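Local coordinates for protein dnab-like replicative helicase (PDB 3BH0) that probably unwinds duplex DNA 5'-3', driven by ATP hydrolysis, as a phage replicative helicase of the DnaB family, this chain being its ATPase domain, at residues R67-L72 / A257-F262; M106-N111 / I156-G161; D239-L244 / Y264-Y269. One frame throughout, in Å; residues are numbered along the deposited sequence.

In the fold
All three contacts reach one mixed beta-sheet, in the ATPase domain of the helicase. Contact 1 is the core: strands 70-74 and 259-265 pair in parallel near the centre of the chain, through backbone hydrogen bonds and a buried aspartate. Contact 3 uses the far end of that same strand 259-265 and touches contact 1, Phe262 packing on Pro242 and Met243 and Ile260 on Leu244; it is partly buried and relies on CH-pi contacts and an out-of-plane ion pair. Contact 2 is at the surface, where strand 154-157, at the edge of the sheet within this chain, meets helix 108-119, about 16 Å from contact 1 by nearest atoms, and a single hydrogen bond crosses it.

Contact 1 (R67-L72 / A257-F262); sequences RRNFVL and ADIIEF
Strand 70-72 runs parallel to 259-262, the short axes 15° apart and 4.6 Å from each other at closest approach, with Val71 bridged to Ile259 and Leu72 to Ile260. Leu72 makes two of the strand-to-strand bonds: its N donates to Ile259 O, and its O accepts from Glu261 N nearly along the C=O axis at 2.7 Å. Earlier in the pair Phe70 O takes the N-H of Asp258 at 2.9 Å and, weakly, that of Ile259.

Asp258 CG stands anti to its own carbonyl carbon (chi1 -51°), which puts OD2 2.8 Å from Phe70 N; the bond is fairly straight and uses the anti lone pair. Thus Phe70 is held at both N and O by one residue. The carboxylate's other oxygen, OD1, sits over a face of the Arg68 guanidinium, 3.0 Å from NH2, an ion pair of charge alone with the planes 40° apart; NH2 crowds Arg287, so its exact place is less sure. Arg287 and Lys214 also form salt bridges to this buried carboxylate, so three cationic groups meet it and would be expected to favour its charged form.

Val71 and Ile259 share one face of the sheet, their CB atoms 3.8 Å apart. On the other face Leu72 CB lies 4.1 Å from Ile260 CG1 and also reaches Ala257 CB. Strands 223-228 and 278-286 flank the pair, which lies at the edge of the parallel part of the mixed sheet of a P-loop NTPase fold, strand 70-74 leading to a probable Walker A loop.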
loop_
_atom_site.group_PDB
_atom_site.type_symbol
_atom_site.label_atom_id
_atom_site.label_comp_id
_atom_site.label_asym_id
_atom_site.label_seq_id
_atom_site.Cartn_x
_atom_site.Cartn_y
_atom_site.Cartn_z
ATOM N N ARG A 67 -7.146 10.885 5.485
ATOM C CA ARG A 67 -7.631 11.467 4.242
ATOM C C ARG A 67 -6.626 12.330 3.442
ATOM O O ARG A 67 -6.781 12.501 2.244
ATOM C CB ARG A 67 -8.898 12.275 4.532
ATOM C CG ARG A 67 -10.016 11.484 5.208
ATOM C CD ARG A 67 -11.214 11.280 4.270
ATOM N NE ARG A 67 -12.446 10.975 5.007
ATOM C CZ ARG A 67 -13.680 11.016 4.492
ATOM N NH1 ARG A 67 -13.876 11.363 3.217
ATOM N NH2 ARG A 67 -14.728 10.706 5.258
ATOM N N ARG A 68 -5.585 12.862 4.052
ATOM C CA ARG A 68 -4.634 13.636 3.238
ATOM C C ARG A 68 -3.304 12.916 2.898
ATOM O O ARG A 68 -2.504 13.408 2.085
ATOM C CB ARG A 68 -4.383 15.002 3.909
ATOM C CG ARG A 68 -3.319 15.032 5.006
ATOM C CD ARG A 68 -2.054 15.775 4.543
ATOM N NE ARG A 68 -0.974 15.621 5.518
ATOM C CZ ARG A 68 0.241 16.159 5.424
ATOM N NH1 ARG A 68 0.595 16.905 4.388
ATOM N NH2 ARG A 68 1.121 15.943 6.389
ATOM N N ASN A 69 -3.089 11.752 3.515
ATOM C CA ASN A 69 -1.777 11.094 3.497
ATOM C C ASN A 69 -1.314 10.606 2.130
ATOM O O ASN A 69 -2.088 10.092 1.329
ATOM C CB ASN A 69 -1.714 9.925 4.492
ATOM C CG ASN A 69 -1.878 10.355 5.940
ATOM O OD1 ASN A 69 -2.128 9.514 6.803
ATOM N ND2 ASN A 69 -1.733 11.657 6.220
ATOM N N PHE A 70 -0.030 10.787 1.891
ATOM C CA PHE A 70 0.635 10.195 0.759
ATOM C C PHE A 70 1.636 9.215 1.361
ATOM O O PHE A 70 2.637 9.620 1.965
ATOM C CB PHE A 70 1.312 11.281 -0.075
ATOM C CG PHE A 70 2.106 10.766 -1.224
ATOM C CD1 PHE A 70 1.701 9.638 -1.926
ATOM C CD2 PHE A 70 3.256 11.427 -1.624
ATOM C CE1 PHE A 70 2.439 9.164 -2.992
ATOM C CE2 PHE A 70 4.009 10.956 -2.694
ATOM C CZ PHE A 70 3.593 9.824 -3.379
ATOM N N VAL A 71 1.328 7.926 1.247
ATOM C CA VAL A 71 2.185 6.898 1.812
ATOM C C VAL A 71 2.888 6.065 0.756
ATOM O O VAL A 71 2.332 5.714 -0.283
ATOM C CB VAL A 71 1.506 6.066 2.967
ATOM C CG1 VAL A 71 0.047 6.362 3.076
ATOM C CG2 VAL A 71 1.750 4.579 2.847
ATOM N N LEU A 72 4.156 5.818 1.043
ATOM C CA LEU A 72 5.064 5.114 0.173
ATOM C C LEU A 72 5.457 3.767 0.798
ATOM O O LEU A 72 5.817 3.691 1.963
ATOM C CB LEU A 72 6.294 5.994 -0.056
ATOM C CG LEU A 72 7.082 5.722 -1.321
ATOM C CD1 LEU A 72 6.324 6.293 -2.536
ATOM C CD2 LEU A 72 8.461 6.331 -1.195
ATOM N N ALA A 257 6.107 12.517 0.758
ATOM C CA ALA A 257 5.401 11.485 1.507
ATOM C C ALA A 257 5.295 11.824 2.992
ATOM O O ALA A 257 6.229 12.338 3.613
ATOM C CB ALA A 257 6.069 10.129 1.313
ATOM N N ASP A 258 4.135 11.539 3.549
ATOM C CA ASP A 258 3.920 11.664 4.975
ATOM C C ASP A 258 4.430 10.409 5.670
ATOM O O ASP A 258 5.007 10.470 6.759
ATOM C CB ASP A 258 2.425 11.890 5.230
ATOM C CG ASP A 258 1.881 13.017 4.378
ATOM O OD1 ASP A 258 2.462 14.129 4.436
ATOM O OD2 ASP A 258 0.933 12.785 3.601
ATOM N N ILE A 259 4.213 9.271 5.018
ATOM C CA ILE A 259 4.629 7.987 5.545
ATOM C C ILE A 259 5.436 7.208 4.502
ATOM O O ILE A 259 5.047 7.100 3.340
ATOM C CB ILE A 259 3.427 7.167 6.058
ATOM C CG1 ILE A 259 2.636 7.993 7.083
ATOM C CG2 ILE A 259 3.915 5.851 6.681
ATOM C CD1 ILE A 259 1.300 7.409 7.537
ATOM N N ILE A 260 6.572 6.689 4.932
ATOM C CA ILE A 260 7.376 5.818 4.106
ATOM C C ILE A 260 7.635 4.533 4.865
ATOM O O ILE A 260 8.333 4.510 5.880
ATOM C CB ILE A 260 8.707 6.479 3.690
ATOM C CG1 ILE A 260 8.432 7.765 2.899
ATOM C CG2 ILE A 260 9.591 5.474 2.907
ATOM C CD1 ILE A 260 9.684 8.595 2.548
ATOM N N GLU A 261 7.053 3.454 4.372
ATOM C CA GLU A 261 7.319 2.163 4.957
ATOM C C GLU A 261 8.187 1.299 4.044
ATOM O O GLU A 261 7.815 0.994 2.921
ATOM C CB GLU A 261 6.026 1.477 5.411
ATOM C CG GLU A 261 4.821 1.781 4.582
ATOM C CD GLU A 261 3.511 1.529 5.306
ATOM O OE1 GLU A 261 3.118 2.384 6.104
ATOM O OE2 GLU A 261 2.847 0.507 5.047
ATOM N N PHE A 262 9.384 0.978 4.530
ATOM C CA PHE A 262 10.273 0.030 3.881
ATOM C C PHE A 262 9.955 -1.382 4.361
ATOM O O PHE A 262 9.550 -1.581 5.507
ATOM C CB PHE A 262 11.734 0.336 4.213
ATOM C CG PHE A 262 12.251 1.631 3.642
ATOM C CD1 PHE A 262 11.985 1.995 2.334
ATOM C CD2 PHE A 262 13.062 2.454 4.409
ATOM C CE1 PHE A 262 12.496 3.191 1.807
ATOM C CE2 PHE A 262 13.592 3.642 3.893
ATOM C CZ PHE A 262 13.302 4.012 2.591
#

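Contact 2 (M106-N111 / I156-G161); sequences MGKKEN and IFDKAG
Lys108 lays its aliphatic chain, CG to CE, across the carboxylate of Asp158, the two groups crossing at about a right angle, so that CG comes within 3.1 Å of OD2 and CE within 3.6 Å of the same oxygen. The ammonium does not close an ion pair: NZ stays 4.8 Å from Asp158 OD1, near enough for some electrostatic attraction. What OD2 does receive is the backbone N-H of Lys108, at 3.2 Å and 162°, through its anti lone pair. Asp158 reaches this N-H with CG in the crowded position between its own N and carbonyl carbon (chi1 77°), while its CB rests near Met106 O.

Gly107 is the N-cap of helix 108-119, and Lys108 is the first residue of the helix proper. The carboxylate, although it comes from the residue just after strand 154-157, therefore takes up an N-H of the first turn and brings a negative group to the positive end of the helix dipole, which would probably be favourable for both. In the same turn Gly107 O accepts twice from Asn111, from the backbone N and from ND2 at 2.9 Å, the latter donor standing well above the carbonyl plane.

Beside these polar groups, Ile156 supplies the apolar part. Its CD1 meets Asn111 CB at 3.8 Å, and CG2 touches both CA and CG of Lys108 at 4.1 Å. Ile156 also packs on Ile112 of the helix and on Ser103 of strand 98-103, the strand that pairs in parallel with 154-157.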
loop_
_atom_site.group_PDB
_atom_site.type_symbol
_atom_site.label_atom_id
_atom_site.label_comp_id
_atom_site.label_asym_id
_atom_site.label_seq_id
_atom_site.Cartn_x
_atom_site.Cartn_y
_atom_site.Cartn_z
ATOM N N MET A 106 0.577 -5.700 -13.461
ATOM C CA MET A 106 -0.205 -6.920 -13.594
ATOM C C MET A 106 -1.603 -6.621 -14.100
ATOM O O MET A 106 -2.105 -5.516 -13.876
ATOM C CB MET A 106 -0.378 -7.583 -12.219
ATOM C CG MET A 106 0.887 -7.965 -11.481
ATOM S SD MET A 106 0.507 -8.683 -9.860
ATOM C CE MET A 106 1.408 -10.197 -10.039
ATOM N N GLY A 107 -2.239 -7.608 -14.740
ATOM C CA GLY A 107 -3.669 -7.559 -15.062
ATOM C C GLY A 107 -4.562 -7.844 -13.854
ATOM O O GLY A 107 -4.103 -8.409 -12.853
ATOM N N LYS A 108 -5.838 -7.456 -13.940
ATOM C CA LYS A 108 -6.802 -7.684 -12.854
ATOM C C LYS A 108 -6.874 -9.159 -12.506
ATOM O O LYS A 108 -6.907 -9.518 -11.327
ATOM C CB LYS A 108 -8.228 -7.229 -13.215
ATOM C CG LYS A 108 -8.332 -6.080 -14.160
ATOM C CD LYS A 108 -9.787 -5.808 -14.578
ATOM C CE LYS A 108 -9.823 -5.331 -16.055
ATOM N NZ LYS A 108 -11.091 -4.623 -16.444
ATOM N N LYS A 109 -6.925 -10.008 -13.531
ATOM C CA LYS A 109 -6.953 -11.452 -13.333
ATOM C C LYS A 109 -5.870 -11.888 -12.343
ATOM O O LYS A 109 -6.146 -12.615 -11.390
ATOM C CB LYS A 109 -6.740 -12.188 -14.662
ATOM C CG LYS A 109 -7.931 -12.216 -15.617
ATOM C CD LYS A 109 -7.892 -13.499 -16.446
ATOM C CE LYS A 109 -8.412 -13.282 -17.836
ATOM N NZ LYS A 109 -7.459 -12.498 -18.646
ATOM N N GLU A 110 -4.647 -11.419 -12.580
ATOM C CA GLU A 110 -3.478 -11.760 -11.783
ATOM C C GLU A 110 -3.551 -11.255 -10.343
ATOM O O GLU A 110 -3.136 -11.944 -9.436
ATOM C CB GLU A 110 -2.242 -11.203 -12.465
ATOM C CG GLU A 110 -1.048 -12.110 -12.405
ATOM C CD GLU A 110 0.045 -11.703 -13.396
ATOM O OE1 GLU A 110 -0.278 -11.377 -14.568
ATOM O OE2 GLU A 110 1.233 -11.726 -13.008
ATOM N N ASN A 111 -4.071 -10.046 -10.157
ATOM C CA ASN A 111 -4.339 -9.476 -8.836
ATOM C C ASN A 111 -5.401 -10.260 -8.100
ATOM O O ASN A 111 -5.268 -10.532 -6.916
ATOM C CB ASN A 111 -4.777 -7.996 -8.953
ATOM C CG ASN A 111 -3.615 -7.057 -9.279
ATOM O OD1 ASN A 111 -2.868 -6.655 -8.397
ATOM N ND2 ASN A 111 -3.459 -6.718 -10.550
ATOM N N ILE A 156 -9.991 -2.339 -9.506
ATOM C CA ILE A 156 -8.689 -2.517 -10.119
ATOM C C ILE A 156 -8.643 -1.812 -11.465
ATOM O O ILE A 156 -9.527 -2.003 -12.294
ATOM C CB ILE A 156 -8.297 -4.004 -10.270
ATOM C CG1 ILE A 156 -8.421 -4.734 -8.922
ATOM C CG2 ILE A 156 -6.872 -4.115 -10.828
ATOM C CD1 ILE A 156 -8.149 -6.256 -8.963
ATOM N N PHE A 157 -7.599 -1.005 -11.673
ATOM C CA PHE A 157 -7.363 -0.358 -12.954
ATOM C C PHE A 157 -6.029 -0.830 -13.516
ATOM O O PHE A 157 -4.964 -0.399 -13.066
ATOM C CB PHE A 157 -7.380 1.175 -12.806
ATOM C CG PHE A 157 -8.724 1.741 -12.392
ATOM C CD1 PHE A 157 -9.562 2.327 -13.336
ATOM C CD2 PHE A 157 -9.143 1.689 -11.061
ATOM C CE1 PHE A 157 -10.792 2.840 -12.964
ATOM C CE2 PHE A 157 -10.380 2.226 -10.676
ATOM C CZ PHE A 157 -11.202 2.805 -11.638
ATOM N N ASP A 158 -6.098 -1.702 -14.512
ATOM C CA ASP A 158 -4.925 -2.436 -14.969
ATOM C C ASP A 158 -4.295 -1.950 -16.275
ATOM O O ASP A 158 -3.440 -2.624 -16.823
ATOM C CB ASP A 158 -5.228 -3.952 -15.039
ATOM C CG ASP A 158 -6.061 -4.343 -16.260
ATOM O OD1 ASP A 158 -6.488 -3.442 -17.023
ATOM O OD2 ASP A 158 -6.281 -5.566 -16.454
ATOM N N LYS A 159 -4.708 -0.786 -16.762
ATOM C CA LYS A 159 -4.118 -0.199 -17.972
ATOM C C LYS A 159 -2.618 0.032 -17.823
ATOM O O LYS A 159 -2.155 0.598 -16.822
ATOM C CB LYS A 159 -4.811 1.111 -18.315
ATOM C CG LYS A 159 -4.586 1.547 -19.736
ATOM C CD LYS A 159 -5.098 2.955 -19.961
ATOM C CE LYS A 159 -4.890 3.345 -21.408
ATOM N NZ LYS A 159 -4.285 4.705 -21.474
ATOM N N ALA A 160 -1.858 -0.425 -18.821
ATOM C CA ALA A 160 -0.398 -0.388 -18.756
ATOM C C ALA A 160 0.140 1.044 -18.587
ATOM O O ALA A 160 1.047 1.268 -17.776
ATOM C CB ALA A 160 0.215 -1.060 -19.969
ATOM N N GLY A 161 -0.428 1.989 -19.342
ATOM C CA GLY A 161 0.022 3.379 -19.359
ATOM C C GLY A 161 -0.951 4.289 -18.638
ATOM O O GLY A 161 -2.064 4.517 -19.114
#

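Contact 3 (D239-L244 / Y264-Y269); sequences DKRPML and YRDDYY
Here an Asx turn in the loop before helix 252-256 leans on the far end of strand 259-265 and the short helical turn after it, in the DnaB-type ATPase domain. Asp239 OD1 accepts the N-H of Arg241 at 2.9 Å, which closes the turn. Arg241 lies over one face of the Tyr264 ring: CG stands 3.7 Å from the centroid, a CH-pi contact. The chain bends at chi3 (-88°), laying the guanidinium 21° from the ring plane, with NE 3.6 Å from Tyr264 CE2. NH2 lies 3.6 Å from Asp266 OD1, which is well out of the guanidinium plane, so charge alone joins them; the two planes are 80° apart. Asp239 completes this network.

Lys240 uses its hydrocarbon, CD sitting 3.6 Å from the centroid of the Tyr269 ring, over one face, while Tyr268 CD2 covers the opposite face. The chain then turns at chi4, and NZ hydrogen-bonds to the carbonyls of Arg237 and Gln238. Tyr269 OH hydrogen-bonds to Glu235 OE2. Pro242 CD packs on Tyr264 CB and reaches Phe262 on strand 259-265, while Arg241 and Pro242 both touch Ile282 of the adjacent antiparallel strand 278-286.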
loop_
_atom_site.group_PDB
_atom_site.type_symbol
_atom_site.label_atom_id
_atom_site.label_comp_id
_atom_site.label_asym_id
_atom_site.label_seq_id
_atom_site.Cartn_x
_atom_site.Cartn_y
_atom_site.Cartn_z
ATOM N N ASP A 239 24.850 -4.167 5.866
ATOM C CA ASP A 239 23.471 -4.126 6.342
ATOM C C ASP A 239 22.547 -3.648 5.213
ATOM O O ASP A 239 22.585 -2.480 4.803
ATOM C CB ASP A 239 23.361 -3.206 7.561
ATOM C CG ASP A 239 21.950 -3.127 8.114
ATOM O OD1 ASP A 239 21.009 -3.600 7.448
ATOM O OD2 ASP A 239 21.772 -2.590 9.230
ATOM N N LYS A 240 21.709 -4.557 4.727
ATOM C CA LYS A 240 20.876 -4.274 3.566
ATOM C C LYS A 240 19.470 -3.817 3.937
ATOM O O LYS A 240 18.536 -3.939 3.144
ATOM C CB LYS A 240 20.843 -5.486 2.624
ATOM C CG LYS A 240 22.203 -5.813 2.020
ATOM C CD LYS A 240 22.189 -7.128 1.284
ATOM C CE LYS A 240 23.598 -7.672 1.092
ATOM N NZ LYS A 240 24.334 -7.766 2.403
ATOM N N ARG A 241 19.314 -3.305 5.151
ATOM C CA ARG A 241 18.086 -2.597 5.490
ATOM C C ARG A 241 18.028 -1.268 4.714
ATOM O O ARG A 241 19.026 -0.533 4.652
ATOM C CB ARG A 241 17.954 -2.402 6.999
ATOM C CG ARG A 241 16.949 -3.340 7.593
ATOM C CD ARG A 241 17.169 -3.604 9.057
ATOM N NE ARG A 241 18.092 -4.722 9.217
ATOM C CZ ARG A 241 18.067 -5.605 10.209
ATOM N NH1 ARG A 241 17.141 -5.530 11.164
ATOM N NH2 ARG A 241 18.973 -6.573 10.231
ATOM N N PRO A 242 16.880 -0.985 4.066
ATOM C CA PRO A 242 16.793 0.230 3.243
ATOM C C PRO A 242 16.884 1.472 4.092
ATOM O O PRO A 242 16.445 1.461 5.239
ATOM C CB PRO A 242 15.402 0.133 2.608
ATOM C CG PRO A 242 15.006 -1.297 2.759
ATOM C CD PRO A 242 15.628 -1.757 4.033
ATOM N N MET A 243 17.472 2.527 3.540
ATOM C CA MET A 243 17.435 3.844 4.181
ATOM C C MET A 243 16.883 4.891 3.236
ATOM O O MET A 243 16.700 4.619 2.054
ATOM C CB MET A 243 18.804 4.260 4.704
ATOM C CG MET A 243 19.889 4.281 3.681
ATOM S SD MET A 243 21.485 4.296 4.496
ATOM C CE MET A 243 21.259 3.041 5.760
ATOM N N LEU A 244 16.621 6.082 3.767
ATOM C CA LEU A 244 15.973 7.148 2.999
ATOM C C LEU A 244 16.790 7.582 1.794
ATOM O O LEU A 244 16.225 7.911 0.752
ATOM C CB LEU A 244 15.609 8.343 3.885
ATOM C CG LEU A 244 14.495 8.122 4.911
ATOM C CD1 LEU A 244 14.467 9.304 5.875
ATOM C CD2 LEU A 244 13.137 7.931 4.270
ATOM N N TYR A 264 11.763 -5.223 4.657
ATOM C CA TYR A 264 13.007 -5.955 4.658
ATOM C C TYR A 264 12.713 -7.336 5.182
ATOM O O TYR A 264 12.089 -7.489 6.231
ATOM C CB TYR A 264 14.013 -5.241 5.549
ATOM C CG TYR A 264 15.329 -5.946 5.723
ATOM C CD1 TYR A 264 16.301 -5.898 4.729
ATOM C CD2 TYR A 264 15.614 -6.638 6.893
ATOM C CE1 TYR A 264 17.519 -6.532 4.895
ATOM C CE2 TYR A 264 16.823 -7.279 7.070
ATOM C CZ TYR A 264 17.772 -7.226 6.073
ATOM O OH TYR A 264 18.980 -7.857 6.244
ATOM N N ARG A 265 13.150 -8.340 4.433
ATOM C CA ARG A 265 12.964 -9.734 4.814
ATOM C C ARG A 265 14.356 -10.352 5.001
ATOM O O ARG A 265 15.013 -10.712 4.029
ATOM C CB ARG A 265 12.154 -10.425 3.725
ATOM C CG ARG A 265 11.645 -11.797 4.074
ATOM C CD ARG A 265 10.873 -12.375 2.904
ATOM N NE ARG A 265 11.330 -13.730 2.625
ATOM C CZ ARG A 265 11.961 -14.113 1.517
ATOM N NH1 ARG A 265 12.194 -13.252 0.534
ATOM N NH2 ARG A 265 12.351 -15.373 1.391
ATOM N N ASP A 266 14.815 -10.435 6.250
ATOM C CA ASP A 266 16.217 -10.793 6.552
ATOM C C ASP A 266 16.677 -12.114 5.931
ATOM O O ASP A 266 17.842 -12.239 5.534
ATOM C CB ASP A 266 16.500 -10.786 8.072
ATOM C CG ASP A 266 18.003 -10.845 8.402
ATOM O OD1 ASP A 266 18.573 -9.852 8.901
ATOM O OD2 ASP A 266 18.643 -11.879 8.164
ATOM N N ASP A 267 15.767 -13.085 5.845
ATOM C CA ASP A 267 16.136 -14.434 5.401
ATOM C C ASP A 267 16.291 -14.575 3.883
ATOM O O ASP A 267 16.728 -15.625 3.397
ATOM C CB ASP A 267 15.228 -15.534 6.021
ATOM C CG ASP A 267 13.774 -15.449 5.564
ATOM O OD1 ASP A 267 13.464 -14.650 4.655
ATOM O OD2 ASP A 267 12.936 -16.194 6.114
ATOM N N TYR A 268 15.952 -13.514 3.149
ATOM C CA TYR A 268 16.341 -13.394 1.751
ATOM C C TYR A 268 17.848 -13.192 1.650
ATOM O O TYR A 268 18.484 -13.734 0.762
ATOM C CB TYR A 268 15.619 -12.241 1.044
ATOM C CG TYR A 268 15.959 -12.132 -0.429
ATOM C CD1 TYR A 268 15.338 -12.966 -1.367
ATOM C CD2 TYR A 268 16.904 -11.215 -0.887
ATOM C CE1 TYR A 268 15.643 -12.896 -2.718
ATOM C CE2 TYR A 268 17.219 -11.125 -2.247
ATOM C CZ TYR A 268 16.579 -11.970 -3.160
ATOM O OH TYR A 268 16.867 -11.908 -4.519
ATOM N N TYR A 269 18.405 -12.417 2.574
ATOM C CA TYR A 269 19.807 -12.011 2.524
ATOM C C TYR A 269 20.774 -12.944 3.273
ATOM O O TYR A 269 21.836 -13.296 2.746
ATOM C CB TYR A 269 19.964 -10.568 3.013
ATOM C CG TYR A 269 19.398 -9.554 2.052
ATOM C CD1 TYR A 269 19.900 -9.442 0.746
ATOM C CD2 TYR A 269 18.358 -8.720 2.429
ATOM C CE1 TYR A 269 19.373 -8.527 -0.153
ATOM C CE2 TYR A 269 17.831 -7.801 1.537
ATOM C CZ TYR A 269 18.344 -7.712 0.251
ATOM O OH TYR A 269 17.829 -6.798 -0.626
#